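Local coordinates for RNA-binding protein RMD9, mitochondrial (Saccharomyces cerevisiae S288C, PDB 7A9X) that binds a dodecameric sequence element in the 3'-UTRs of mitochondrial mRNAs and takes part in their processing or stability, at residues P553-R556 and Q560-R563; E456-W461 and L545-R550; L129-D134 and L471-I476. One frame throughout, in Å; residues are numbered along the deposited sequence.

Overall arrangement
Contact 3 opens first along the chain, at 129-134, in the loop after helix 105-128. It closes at 471-476, where the last PPR repeat ends and the chain leaves it, and so brings a loop from before the repeats against the loop that follows them. Contact 2 starts inside this span, at 456-461 on helix 454-470, and closes outside it, at 545-550, so contacts 2 and 3 cross. Contact 1 comes after both and closes the short loop between helices 540-551 and 559-563. The three also touch. Ile-476 of contact 3 meets Trp-461 of contact 2 and bonds to the backbone of Tyr-554 and Arg-556 in contact 1. Phe-555 packs on helix 540-551. Contacts 1 and 3 both reach the RNA.

Contact 1: residues P553-R556 and Q560-R563; sequences PYFR and QVYR. With nucleotides of chain B.
Phe-555 and Gln-560 both hold CG anti to the carbonyl carbon, with chi1 at -77° and -63°, and this turns the ring and the amide toward each other across the loop. Beyond CG the Gln-560 chain is extended. Its OE1 comes in at the root of the phenyl group, 3.2 Å from Phe-555 CB. The amide and ring planes are 66° apart, so the groups are not stacked. The same OE1 accepts a weak, bent hydrogen bond from Arg-556 N at 3.3 Å. Gln-560 NE2 lies against Arg-556 CB and gives a weak bond to Ile-476 O. This buried amide is thus used at both ends. Val-561 CG2 meets the edge of the Phe-555 ring, 3.7 Å from CE2.

Arg-563, on the same helix, serves the RNA. Its NH1 binds OP2 of U14 of chain B at 2.8 Å and, weakly, OP1 of U13. NH2 shares the U14 OP2. The uracil of U14 covers one guanidinium face, with C5 above its centre, and its N3 gives a weak bond to Arg-563 O. One arginine thus meets both base and phosphate.

The loop joins helix 540-551 to helix 559-563. Phe-555 and Gln-560 rest on Leu-481 of helix 478-486, and Tyr-554 and Arg-556 form backbone hydrogen bonds with Ile-476, just before that helix.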
loop_
_atom_site.group_PDB
_atom_site.type_symbol
_atom_site.label_atom_id
_atom_site.label_comp_id
_atom_site.label_asym_id
_atom_site.label_seq_id
_atom_site.Cartn_x
_atom_site.Cartn_y
_atom_site.Cartn_z
ATOM N N PRO A 553 4.407 -1.575 32.741
ATOM C CA PRO A 553 4.082 -0.146 32.903
ATOM C C PRO A 553 4.440 0.712 31.701
ATOM O O PRO A 553 3.905 1.820 31.571
ATOM C CB PRO A 553 4.893 0.262 34.143
ATOM C CG PRO A 553 5.963 -0.772 34.259
ATOM C CD PRO A 553 5.314 -2.036 33.808
ATOM N N TYR A 554 5.317 0.244 30.818
ATOM C CA TYR A 554 5.688 0.985 29.621
ATOM C C TYR A 554 4.837 0.616 28.411
ATOM O O TYR A 554 5.142 1.059 27.298
ATOM C CB TYR A 554 7.170 0.765 29.307
ATOM C CG TYR A 554 8.096 1.189 30.424
ATOM C CD1 TYR A 554 8.488 2.516 30.560
ATOM C CD2 TYR A 554 8.577 0.266 31.345
ATOM C CE1 TYR A 554 9.332 2.911 31.581
ATOM C CE2 TYR A 554 9.422 0.653 32.369
ATOM C CZ TYR A 554 9.796 1.977 32.481
ATOM O OH TYR A 554 10.637 2.366 33.498
ATOM N N PHE A 555 3.786 -0.175 28.602
ATOM C CA PHE A 555 2.964 -0.630 27.490
ATOM C C PHE A 555 2.108 0.507 26.946
ATOM O O PHE A 555 1.768 1.455 27.660
ATOM C CB PHE A 555 2.059 -1.784 27.928
ATOM C CG PHE A 555 2.760 -3.111 28.039
ATOM C CD1 PHE A 555 4.101 -3.242 27.718
ATOM C CD2 PHE A 555 2.065 -4.238 28.451
ATOM C CE1 PHE A 555 4.738 -4.472 27.818
ATOM C CE2 PHE A 555 2.694 -5.468 28.551
ATOM C CZ PHE A 555 4.032 -5.586 28.235
ATOM N N ARG A 556 1.755 0.404 25.663
ATOM C CA ARG A 556 0.800 1.347 25.091
ATOM C C ARG A 556 -0.543 1.242 25.802
ATOM O O ARG A 556 -1.224 2.250 26.022
ATOM C CB ARG A 556 0.632 1.090 23.593
ATOM C CG ARG A 556 0.462 2.347 22.753
ATOM C CD ARG A 556 1.813 2.964 22.420
ATOM N NE ARG A 556 1.690 4.104 21.517
ATOM C CZ ARG A 556 2.722 4.743 20.974
ATOM N NH1 ARG A 556 2.516 5.772 20.164
ATOM N NH2 ARG A 556 3.960 4.349 21.238
ATOM N N GLN A 560 -2.610 -5.096 26.377
ATOM C CA GLN A 560 -1.584 -5.882 25.707
ATOM C C GLN A 560 -1.134 -7.061 26.558
ATOM O O GLN A 560 -0.611 -8.040 26.013
ATOM C CB GLN A 560 -0.385 -4.999 25.358
ATOM C CG GLN A 560 -0.698 -3.887 24.368
ATOM C CD GLN A 560 0.490 -2.979 24.118
ATOM O OE1 GLN A 560 1.369 -2.838 24.969
ATOM N NE2 GLN A 560 0.526 -2.362 22.943
ATOM N N VAL A 561 -1.331 -6.990 27.877
ATOM C CA VAL A 561 -0.989 -8.114 28.745
ATOM C C VAL A 561 -1.855 -9.322 28.408
ATOM O O VAL A 561 -1.356 -10.442 28.260
ATOM C CB VAL A 561 -1.122 -7.715 30.226
ATOM C CG1 VAL A 561 -0.897 -8.922 31.120
ATOM C CG2 VAL A 561 -0.142 -6.600 30.568
ATOM N N TYR A 562 -3.167 -9.111 28.274
ATOM C CA TYR A 562 -4.048 -10.208 27.881
ATOM C C TYR A 562 -3.739 -10.674 26.463
ATOM O O TYR A 562 -3.797 -11.875 26.168
ATOM C CB TYR A 562 -5.513 -9.777 27.997
ATOM C CG TYR A 562 -6.508 -10.827 27.544
ATOM C CD1 TYR A 562 -6.929 -10.892 26.221
ATOM C CD2 TYR A 562 -7.033 -11.746 28.444
ATOM C CE1 TYR A 562 -7.835 -11.848 25.802
ATOM C CE2 TYR A 562 -7.946 -12.705 28.035
ATOM C CZ TYR A 562 -8.340 -12.752 26.714
ATOM O OH TYR A 562 -9.244 -13.703 26.303
ATOM N N ARG A 563 -3.413 -9.736 25.573
ATOM C CA ARG A 563 -3.159 -10.073 24.177
ATOM C C ARG A 563 -1.953 -10.995 24.040
ATOM O O ARG A 563 -1.984 -11.973 23.284
ATOM C CB ARG A 563 -2.957 -8.790 23.368
ATOM C CG ARG A 563 -2.388 -8.992 21.973
ATOM C CD ARG A 563 -2.097 -7.652 21.312
ATOM N NE ARG A 563 -1.425 -7.815 20.026
ATOM C CZ ARG A 563 -2.036 -7.750 18.848
ATOM N NH1 ARG A 563 -1.343 -7.913 17.729
ATOM N NH2 ARG A 563 -3.342 -7.520 18.786
ATOM P P U B 14 -4.572 -8.608 15.150
ATOM O OP1 U B 14 -5.474 -7.656 14.456
ATOM O OP2 U B 14 -3.249 -8.136 15.630
ATOM O "O5'" U B 14 -5.365 -9.226 16.387
ATOM C "C5'" U B 14 -6.633 -9.852 16.206
ATOM C "C4'" U B 14 -7.139 -10.495 17.476
ATOM O "O4'" U B 14 -6.148 -11.446 17.958
ATOM C "C3'" U B 14 -7.416 -9.540 18.637
ATOM O "O3'" U B 14 -8.539 -10.010 19.384
ATOM C "C2'" U B 14 -6.151 -9.661 19.482
ATOM O "O2'" U B 14 -6.320 -9.339 20.847
ATOM C "C1'" U B 14 -5.789 -11.130 19.289
ATOM N N1 U B 14 -4.356 -11.410 19.458
ATOM C C2 U B 14 -3.957 -12.116 20.575
ATOM O O2 U B 14 -4.742 -12.520 21.413
ATOM N N3 U B 14 -2.604 -12.331 20.671
ATOM C C4 U B 14 -1.633 -11.919 19.782
ATOM O O4 U B 14 -0.451 -12.187 20.004
ATOM C C5 U B 14 -2.128 -11.193 18.653
ATOM C C6 U B 14 -3.440 -10.969 18.534
ATOM P P U B 13 0.814 -9.830 15.243
ATOM O OP1 U B 13 0.943 -9.663 16.712
ATOM O OP2 U B 13 1.736 -10.746 14.525
ATOM O "O5'" U B 13 -0.674 -10.295 14.921
ATOM C "C5'" U B 13 -1.173 -10.296 13.591
ATOM C "C4'" U B 13 -2.398 -11.165 13.475
ATOM O "O4'" U B 13 -2.022 -12.555 13.663
ATOM C "C3'" U B 13 -3.474 -10.916 14.523
ATOM O "O3'" U B 13 -4.344 -9.856 14.163
ATOM C "C2'" U B 13 -4.176 -12.264 14.624
ATOM O "O2'" U B 13 -5.115 -12.420 13.570
ATOM C "C1'" U B 13 -3.019 -13.237 14.389
ATOM N N1 U B 13 -2.417 -13.735 15.648
ATOM C C2 U B 13 -3.148 -14.588 16.458
ATOM O O2 U B 13 -4.286 -14.950 16.207
ATOM N N3 U B 13 -2.494 -15.001 17.594
ATOM C C4 U B 13 -1.214 -14.670 17.994
ATOM O O4 U B 13 -0.767 -15.126 19.049
ATOM C C5 U B 13 -0.522 -13.796 17.100
ATOM C C6 U B 13 -1.132 -13.375 15.987
#

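Contact 2: residues E456-W461 and L545-R550; sequences EILDRW and LKILKR
Apolar packing carries this contact, and Ile-547 supplies one whole side of it. Its two branches have different partners. At the end of the CG1 branch, Ile-547 CD1 touches Leu-458 CD2 at 3.6 Å. These two side chains meet at a slant, methyl to methyl. The other branch, CG2, sits over one face of the Trp-461 indole. It lies 3.2 Å above the ring plane and is shifted toward the rim, on the pyrrole side. Ile-547 CG2 is 3.3 Å from Trp-461 NE1 and 3.4 Å from its CE2. A methyl placed this way over an aromatic face makes a close CH-pi arrangement. Trp-461 reaches it because CG is anti to the backbone N (chi1 165°), which carries the indole across toward helix 540-551. With an alanine here the indole is gone, and Ile-547 CG2 would probably lose the flat surface it rests on, leaving a gap between the two helices.

Aromatic packing adds to this, since Trp-461 also meets Tyr-551 in an edge-to-face pair.

No hydrogen bond crosses between the segments. The polar contacts lie away from the interface. One helical turn apart, Arg-460 NE and Glu-456 OE1 form a salt bridge at 3.2 Å. The carboxylate oxygen uses its anti lone pair and lies in the guanidinium plane. Arg-460 NH1 has a second acidic partner in Asp-424.

Helix 454-470 belongs to PPR8, and helix 540-551 packs on it from beyond the repeats. Helix 478-486 covers the same core: its Leu-484 touches both Trp-461 and Ile-547. On the PPR8 side, Leu-443 of helix 436-445 packs on Trp-461.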
loop_
_atom_site.group_PDB
_atom_site.type_symbol
_atom_site.label_atom_id
_atom_site.label_comp_id
_atom_site.label_asym_id
_atom_site.label_seq_id
_atom_site.Cartn_x
_atom_site.Cartn_y
_atom_site.Cartn_z
ATOM N N GLU A 456 21.292 -13.271 24.471
ATOM C CA GLU A 456 21.182 -12.529 23.220
ATOM C C GLU A 456 19.763 -12.025 22.994
ATOM O O GLU A 456 19.575 -10.936 22.439
ATOM C CB GLU A 456 21.630 -13.400 22.048
ATOM C CG GLU A 456 21.689 -12.659 20.725
ATOM C CD GLU A 456 22.184 -13.532 19.591
ATOM O OE1 GLU A 456 22.022 -13.132 18.419
ATOM O OE2 GLU A 456 22.733 -14.618 19.875
ATOM N N ILE A 457 18.759 -12.796 23.417
ATOM C CA ILE A 457 17.375 -12.343 23.308
ATOM C C ILE A 457 17.161 -11.095 24.154
ATOM O O ILE A 457 16.493 -10.144 23.728
ATOM C CB ILE A 457 16.410 -13.475 23.706
ATOM C CG1 ILE A 457 16.610 -14.688 22.792
ATOM C CG2 ILE A 457 14.970 -12.998 23.646
ATOM C CD1 ILE A 457 15.656 -15.826 23.068
ATOM N N LEU A 458 17.732 -11.076 25.360
ATOM C CA LEU A 458 17.655 -9.885 26.200
ATOM C C LEU A 458 18.399 -8.714 25.573
ATOM O O LEU A 458 17.910 -7.579 25.596
ATOM C CB LEU A 458 18.212 -10.188 27.592
ATOM C CG LEU A 458 17.280 -10.885 28.583
ATOM C CD1 LEU A 458 18.059 -11.360 29.799
ATOM C CD2 LEU A 458 16.160 -9.945 28.997
ATOM N N ASP A 459 19.579 -8.969 25.002
ATOM C CA ASP A 459 20.381 -7.889 24.433
ATOM C C ASP A 459 19.656 -7.214 23.275
ATOM O O ASP A 459 19.603 -5.982 23.193
ATOM C CB ASP A 459 21.740 -8.424 23.980
ATOM C CG ASP A 459 22.586 -8.917 25.135
ATOM O OD1 ASP A 459 22.494 -8.333 26.237
ATOM O OD2 ASP A 459 23.341 -9.893 24.944
ATOM N N ARG A 460 19.093 -8.009 22.364
ATOM C CA ARG A 460 18.377 -7.429 21.236
ATOM C C ARG A 460 17.052 -6.809 21.663
ATOM O O ARG A 460 16.549 -5.915 20.973
ATOM C CB ARG A 460 18.157 -8.487 20.153
ATOM C CG ARG A 460 19.453 -9.014 19.554
ATOM C CD ARG A 460 19.218 -9.776 18.259
ATOM N NE ARG A 460 20.453 -10.367 17.753
ATOM C CZ ARG A 460 21.324 -9.734 16.973
ATOM N NH1 ARG A 460 21.100 -8.481 16.599
ATOM N NH2 ARG A 460 22.423 -10.355 16.565
ATOM N N TRP A 461 16.481 -7.254 22.785
ATOM C CA TRP A 461 15.298 -6.588 23.319
ATOM C C TRP A 461 15.660 -5.273 23.996
ATOM O O TRP A 461 14.967 -4.267 23.811
ATOM C CB TRP A 461 14.570 -7.500 24.306
ATOM C CG TRP A 461 13.562 -6.765 25.148
ATOM C CD1 TRP A 461 13.758 -6.248 26.399
ATOM C CD2 TRP A 461 12.210 -6.447 24.792
ATOM N NE1 TRP A 461 12.611 -5.635 26.843
ATOM C CE2 TRP A 461 11.645 -5.744 25.876
ATOM C CE3 TRP A 461 11.420 -6.691 23.664
ATOM C CZ2 TRP A 461 10.329 -5.286 25.866
ATOM C CZ3 TRP A 461 10.113 -6.235 23.656
ATOM C CH2 TRP A 461 9.581 -5.540 24.749
ATOM N N LEU A 545 7.785 -14.225 29.658
ATOM C CA LEU A 545 6.827 -13.783 30.666
ATOM C C LEU A 545 7.469 -12.849 31.683
ATOM O O LEU A 545 6.777 -12.025 32.289
ATOM C CB LEU A 545 6.211 -14.990 31.369
ATOM C CG LEU A 545 5.292 -15.858 30.511
ATOM C CD1 LEU A 545 4.909 -17.121 31.260
ATOM C CD2 LEU A 545 4.052 -15.077 30.104
ATOM N N LYS A 546 8.782 -12.967 31.887
ATOM C CA LYS A 546 9.464 -12.072 32.814
ATOM C C LYS A 546 9.556 -10.661 32.248
ATOM O O LYS A 546 9.347 -9.681 32.972
ATOM C CB LYS A 546 10.855 -12.616 33.135
ATOM C CG LYS A 546 11.705 -11.682 33.973
ATOM C CD LYS A 546 13.096 -12.250 34.174
ATOM C CE LYS A 546 13.045 -13.576 34.908
ATOM N NZ LYS A 546 14.410 -14.109 35.157
ATOM N N ILE A 547 9.857 -10.540 30.954
ATOM C CA ILE A 547 9.968 -9.222 30.338
ATOM C C ILE A 547 8.600 -8.564 30.225
ATOM O O ILE A 547 8.466 -7.347 30.404
ATOM C CB ILE A 547 10.659 -9.336 28.968
ATOM C CG1 ILE A 547 12.039 -9.979 29.124
ATOM C CG2 ILE A 547 10.789 -7.970 28.327
ATOM C CD1 ILE A 547 12.740 -10.239 27.815
ATOM N N LEU A 548 7.562 -9.352 29.927
ATOM C CA LEU A 548 6.210 -8.807 29.860
ATOM C C LEU A 548 5.814 -8.164 31.182
ATOM O O LEU A 548 5.348 -7.019 31.214
ATOM C CB LEU A 548 5.214 -9.904 29.486
ATOM C CG LEU A 548 5.124 -10.348 28.029
ATOM C CD1 LEU A 548 3.980 -11.334 27.875
ATOM C CD2 LEU A 548 4.934 -9.152 27.111
ATOM N N LYS A 549 5.996 -8.890 32.287
ATOM C CA LYS A 549 5.634 -8.351 33.591
ATOM C C LYS A 549 6.560 -7.216 34.006
ATOM O O LYS A 549 6.125 -6.283 34.690
ATOM C CB LYS A 549 5.647 -9.468 34.634
ATOM C CG LYS A 549 4.805 -9.184 35.865
ATOM C CD LYS A 549 4.623 -10.441 36.697
ATOM C CE LYS A 549 3.701 -10.196 37.878
ATOM N NZ LYS A 549 4.264 -9.194 38.823
ATOM N N ARG A 550 7.831 -7.267 33.599
ATOM C CA ARG A 550 8.771 -6.217 33.977
ATOM C C ARG A 550 8.497 -4.922 33.220
ATOM O O ARG A 550 8.634 -3.830 33.784
ATOM C CB ARG A 550 10.206 -6.684 33.739
ATOM C CG ARG A 550 11.269 -5.642 34.067
ATOM C CD ARG A 550 11.188 -5.197 35.520
ATOM N NE ARG A 550 12.269 -4.279 35.874
ATOM C CZ ARG A 550 13.411 -4.651 36.443
ATOM N NH1 ARG A 550 14.339 -3.747 36.730
ATOM N NH2 ARG A 550 13.626 -5.928 36.730
#

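Contact 3: residues L129-D134 and L471-I476; sequences LSRKPD and LGQQYI. With nucleotides of chain B.
Gln-473 has the most surface covered here, and its amide meets both Arg-131 and Asp-134. Its NE2 lies 3.5 Å from Arg-131 NH2 and 3.7 Å from Asp-134 OD2. No hydrogen bond forms across the segments. Both nitrogens in the first pair are donors, so they only touch. The amide and guanidinium planes are turned 62° apart. Gln-473 OE1 lies at the edge of the guanidinium, near its plane, 4.0 Å from NH2.

Gln-473 takes part in the Schellman motif that ends helix 454-470. Gly-472 is the C-prime residue, with the positive phi (70°) that the motif calls for, and Gln-473 N bonds back to Leu-468 O. This sends the chain out of PPR8 and sets Gln-473 against the loop from before the repeats.

Arg-131 holds CG between the backbone N and the carbonyl carbon (chi1 66°), and the chain then runs straight to NE. NH1 folds back on its own loop. It makes a salt bridge with Asp-134 OD1 at 3.1 Å and a weak hydrogen bond to Lys-132 O. Asp-134 OD1 also has a salt bridge to Arg-440, so two arginines share this buried acid.

The same loop binds RNA of chain B. Lys-132 N donates to O4 of U10 at 3.0 Å. Lys-132 NZ bridges two phosphates, bonding to OP1 of A9 and OP2 of U10. Pro-133 O accepts a bond from N4 of C12 at 3.1 Å, and Leu-129 O takes a weak one from N6 of A9.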
loop_
_atom_site.group_PDB
_atom_site.type_symbol
_atom_site.label_atom_id
_atom_site.label_comp_id
_atom_site.label_asym_id
_atom_site.label_seq_id
_atom_site.Cartn_x
_atom_site.Cartn_y
_atom_site.Cartn_z
ATOM N N LEU A 129 6.859 8.767 4.623
ATOM C CA LEU A 129 7.343 8.640 5.990
ATOM C C LEU A 129 8.583 7.752 6.049
ATOM O O LEU A 129 8.818 6.906 5.182
ATOM C CB LEU A 129 6.255 8.056 6.891
ATOM C CG LEU A 129 5.025 8.922 7.148
ATOM C CD1 LEU A 129 3.923 8.083 7.765
ATOM C CD2 LEU A 129 5.391 10.084 8.056
ATOM N N SER A 130 9.379 7.952 7.103
ATOM C CA SER A 130 10.556 7.113 7.309
ATOM C C SER A 130 10.171 5.663 7.571
ATOM O O SER A 130 10.965 4.754 7.310
ATOM C CB SER A 130 11.391 7.660 8.467
ATOM O OG SER A 130 10.609 7.781 9.641
ATOM N N ARG A 131 8.967 5.432 8.083
ATOM C CA ARG A 131 8.454 4.088 8.290
ATOM C C ARG A 131 6.938 4.166 8.348
ATOM O O ARG A 131 6.362 5.228 8.598
ATOM C CB ARG A 131 9.014 3.456 9.568
ATOM C CG ARG A 131 8.570 4.148 10.846
ATOM C CD ARG A 131 8.975 3.348 12.074
ATOM N NE ARG A 131 8.556 3.991 13.316
ATOM C CZ ARG A 131 7.392 3.770 13.920
ATOM N NH1 ARG A 131 6.522 2.916 13.400
ATOM N NH2 ARG A 131 7.098 4.403 15.048
ATOM N N LYS A 132 6.297 3.030 8.099
ATOM C CA LYS A 132 4.857 2.958 8.271
ATOM C C LYS A 132 4.511 3.081 9.752
ATOM O O LYS A 132 5.219 2.532 10.604
ATOM C CB LYS A 132 4.307 1.647 7.711
ATOM C CG LYS A 132 4.267 1.587 6.196
ATOM C CD LYS A 132 3.924 0.190 5.702
ATOM C CE LYS A 132 2.650 -0.333 6.341
ATOM N NZ LYS A 132 2.273 -1.666 5.795
ATOM N N PRO A 133 3.452 3.808 10.095
ATOM C CA PRO A 133 3.039 3.878 11.498
ATOM C C PRO A 133 2.496 2.543 11.977
ATOM O O PRO A 133 1.966 1.743 11.202
ATOM C CB PRO A 133 1.950 4.957 11.497
ATOM C CG PRO A 133 1.439 4.984 10.096
ATOM C CD PRO A 133 2.628 4.669 9.229
ATOM N N ASP A 134 2.648 2.309 13.278
ATOM C CA ASP A 134 2.119 1.100 13.891
ATOM C C ASP A 134 0.600 1.061 13.773
ATOM O O ASP A 134 -0.082 2.085 13.866
ATOM C CB ASP A 134 2.534 1.024 15.360
ATOM C CG ASP A 134 4.037 1.043 15.541
ATOM O OD1 ASP A 134 4.754 0.654 14.596
ATOM O OD2 ASP A 134 4.503 1.444 16.627
ATOM N N LEU A 471 14.537 7.405 19.697
ATOM C CA LEU A 471 13.713 8.001 18.657
ATOM C C LEU A 471 12.416 8.589 19.201
ATOM O O LEU A 471 11.486 8.842 18.427
ATOM C CB LEU A 471 13.414 6.970 17.568
ATOM C CG LEU A 471 14.657 6.409 16.876
ATOM C CD1 LEU A 471 14.266 5.494 15.731
ATOM C CD2 LEU A 471 15.552 7.535 16.385
ATOM N N GLY A 472 12.333 8.801 20.513
ATOM C CA GLY A 472 11.202 9.494 21.096
ATOM C C GLY A 472 9.894 8.742 21.088
ATOM O O GLY A 472 8.836 9.368 21.195
ATOM N N GLN A 473 9.924 7.417 20.965
ATOM C CA GLN A 473 8.690 6.643 21.023
ATOM C C GLN A 473 8.069 6.741 22.410
ATOM O O GLN A 473 8.764 6.697 23.429
ATOM C CB GLN A 473 8.954 5.181 20.662
ATOM C CG GLN A 473 8.770 4.859 19.184
ATOM C CD GLN A 473 7.309 4.839 18.761
ATOM O OE1 GLN A 473 6.656 5.880 18.686
ATOM N NE2 GLN A 473 6.790 3.647 18.484
ATOM N N GLN A 474 6.743 6.875 22.441
ATOM C CA GLN A 474 6.042 7.079 23.703
ATOM C C GLN A 474 6.065 5.819 24.558
ATOM O O GLN A 474 6.606 5.817 25.670
ATOM C CB GLN A 474 4.605 7.521 23.429
ATOM C CG GLN A 474 4.482 8.532 22.308
ATOM C CD GLN A 474 3.079 8.605 21.748
ATOM O OE1 GLN A 474 2.884 8.650 20.533
ATOM N NE2 GLN A 474 2.090 8.616 22.634
ATOM N N TYR A 475 5.480 4.733 24.055
ATOM C CA TYR A 475 5.330 3.509 24.828
ATOM C C TYR A 475 5.681 2.322 23.935
ATOM O O TYR A 475 6.170 2.483 22.812
ATOM C CB TYR A 475 3.912 3.419 25.407
ATOM C CG TYR A 475 3.436 4.711 26.040
ATOM C CD1 TYR A 475 3.912 5.120 27.282
ATOM C CD2 TYR A 475 2.518 5.528 25.391
ATOM C CE1 TYR A 475 3.482 6.307 27.859
ATOM C CE2 TYR A 475 2.083 6.714 25.959
ATOM C CZ TYR A 475 2.567 7.099 27.193
ATOM O OH TYR A 475 2.137 8.277 27.762
ATOM N N ILE A 476 5.432 1.119 24.441
ATOM C CA ILE A 476 5.763 -0.112 23.734
ATOM C C ILE A 476 4.560 -0.536 22.903
ATOM O O ILE A 476 3.473 -0.771 23.441
ATOM C CB ILE A 476 6.176 -1.220 24.713
ATOM C CG1 ILE A 476 7.488 -0.853 25.411
ATOM C CG2 ILE A 476 6.295 -2.551 23.993
ATOM C CD1 ILE A 476 8.006 -1.931 26.337
ATOM P P A B 9 1.580 -0.832 2.184
ATOM O OP1 A B 9 1.080 -1.474 3.425
ATOM O OP2 A B 9 2.373 0.417 2.290
ATOM O "O5'" A B 9 2.458 -1.897 1.377
ATOM C "C5'" A B 9 3.406 -1.486 0.395
ATOM C "C4'" A B 9 4.834 -1.777 0.788
ATOM O "O4'" A B 9 5.633 -0.584 0.591
ATOM C "C3'" A B 9 5.080 -2.171 2.240
ATOM O "O3'" A B 9 4.886 -3.562 2.449
ATOM C "C2'" A B 9 6.517 -1.718 2.482
ATOM O "O2'" A B 9 7.436 -2.678 1.984
ATOM C "C1'" A B 9 6.607 -0.470 1.604
ATOM N N9 A B 9 6.357 0.782 2.345
ATOM C C8 A B 9 5.192 1.509 2.354
ATOM N N7 A B 9 5.245 2.597 3.083
ATOM C C5 A B 9 6.539 2.594 3.583
ATOM C C6 A B 9 7.225 3.486 4.428
ATOM N N6 A B 9 6.681 4.593 4.936
ATOM N N1 A B 9 8.508 3.198 4.739
ATOM C C2 A B 9 9.052 2.086 4.227
ATOM N N3 A B 9 8.509 1.172 3.424
ATOM C C4 A B 9 7.237 1.485 3.135
ATOM P P U B 10 4.867 -4.187 3.931
ATOM O OP1 U B 10 4.262 -5.541 3.831
ATOM O OP2 U B 10 4.271 -3.191 4.859
ATOM O "O5'" U B 10 6.405 -4.368 4.309
ATOM C "C5'" U B 10 7.183 -5.422 3.758
ATOM C "C4'" U B 10 8.548 -5.476 4.395
ATOM O "O4'" U B 10 9.202 -4.196 4.218
ATOM C "C3'" U B 10 8.560 -5.711 5.900
ATOM O "O3'" U B 10 8.525 -7.092 6.226
ATOM C "C2'" U B 10 9.842 -5.022 6.358
ATOM O "O2'" U B 10 10.962 -5.883 6.211
ATOM C "C1'" U B 10 9.968 -3.872 5.356
ATOM N N1 U B 10 9.487 -2.579 5.894
ATOM C C2 U B 10 10.433 -1.706 6.399
ATOM O O2 U B 10 11.624 -1.962 6.423
ATOM N N3 U B 10 9.930 -0.520 6.873
ATOM C C4 U B 10 8.607 -0.128 6.891
ATOM O O4 U B 10 8.310 0.973 7.353
ATOM C C5 U B 10 7.691 -1.085 6.349
ATOM C C6 U B 10 8.152 -2.247 5.879
ATOM P P C B 12 5.741 -8.979 11.832
ATOM O OP1 C B 12 5.742 -10.286 12.533
ATOM O OP2 C B 12 5.490 -8.924 10.371
ATOM O "O5'" C B 12 4.676 -8.043 12.559
ATOM C "C5'" C B 12 4.556 -8.056 13.976
ATOM C "C4'" C B 12 3.203 -7.575 14.444
ATOM O "O4'" C B 12 3.151 -6.124 14.368
ATOM C "C3'" C B 12 1.997 -8.095 13.661
ATOM O "O3'" C B 12 0.927 -8.377 14.562
ATOM C "C2'" C B 12 1.620 -6.911 12.772
ATOM O "O2'" C B 12 0.258 -6.869 12.402
ATOM C "C1'" C B 12 2.002 -5.723 13.649
ATOM N N1 C B 12 2.338 -4.504 12.895
ATOM C C2 C B 12 1.786 -3.287 13.306
ATOM O O2 C B 12 1.034 -3.270 14.293
ATOM N N3 C B 12 2.083 -2.158 12.623
ATOM C C4 C B 12 2.895 -2.211 11.568
ATOM N N4 C B 12 3.156 -1.066 10.930
ATOM C C5 C B 12 3.472 -3.437 11.123
ATOM C C6 C B 12 3.170 -4.549 11.809
#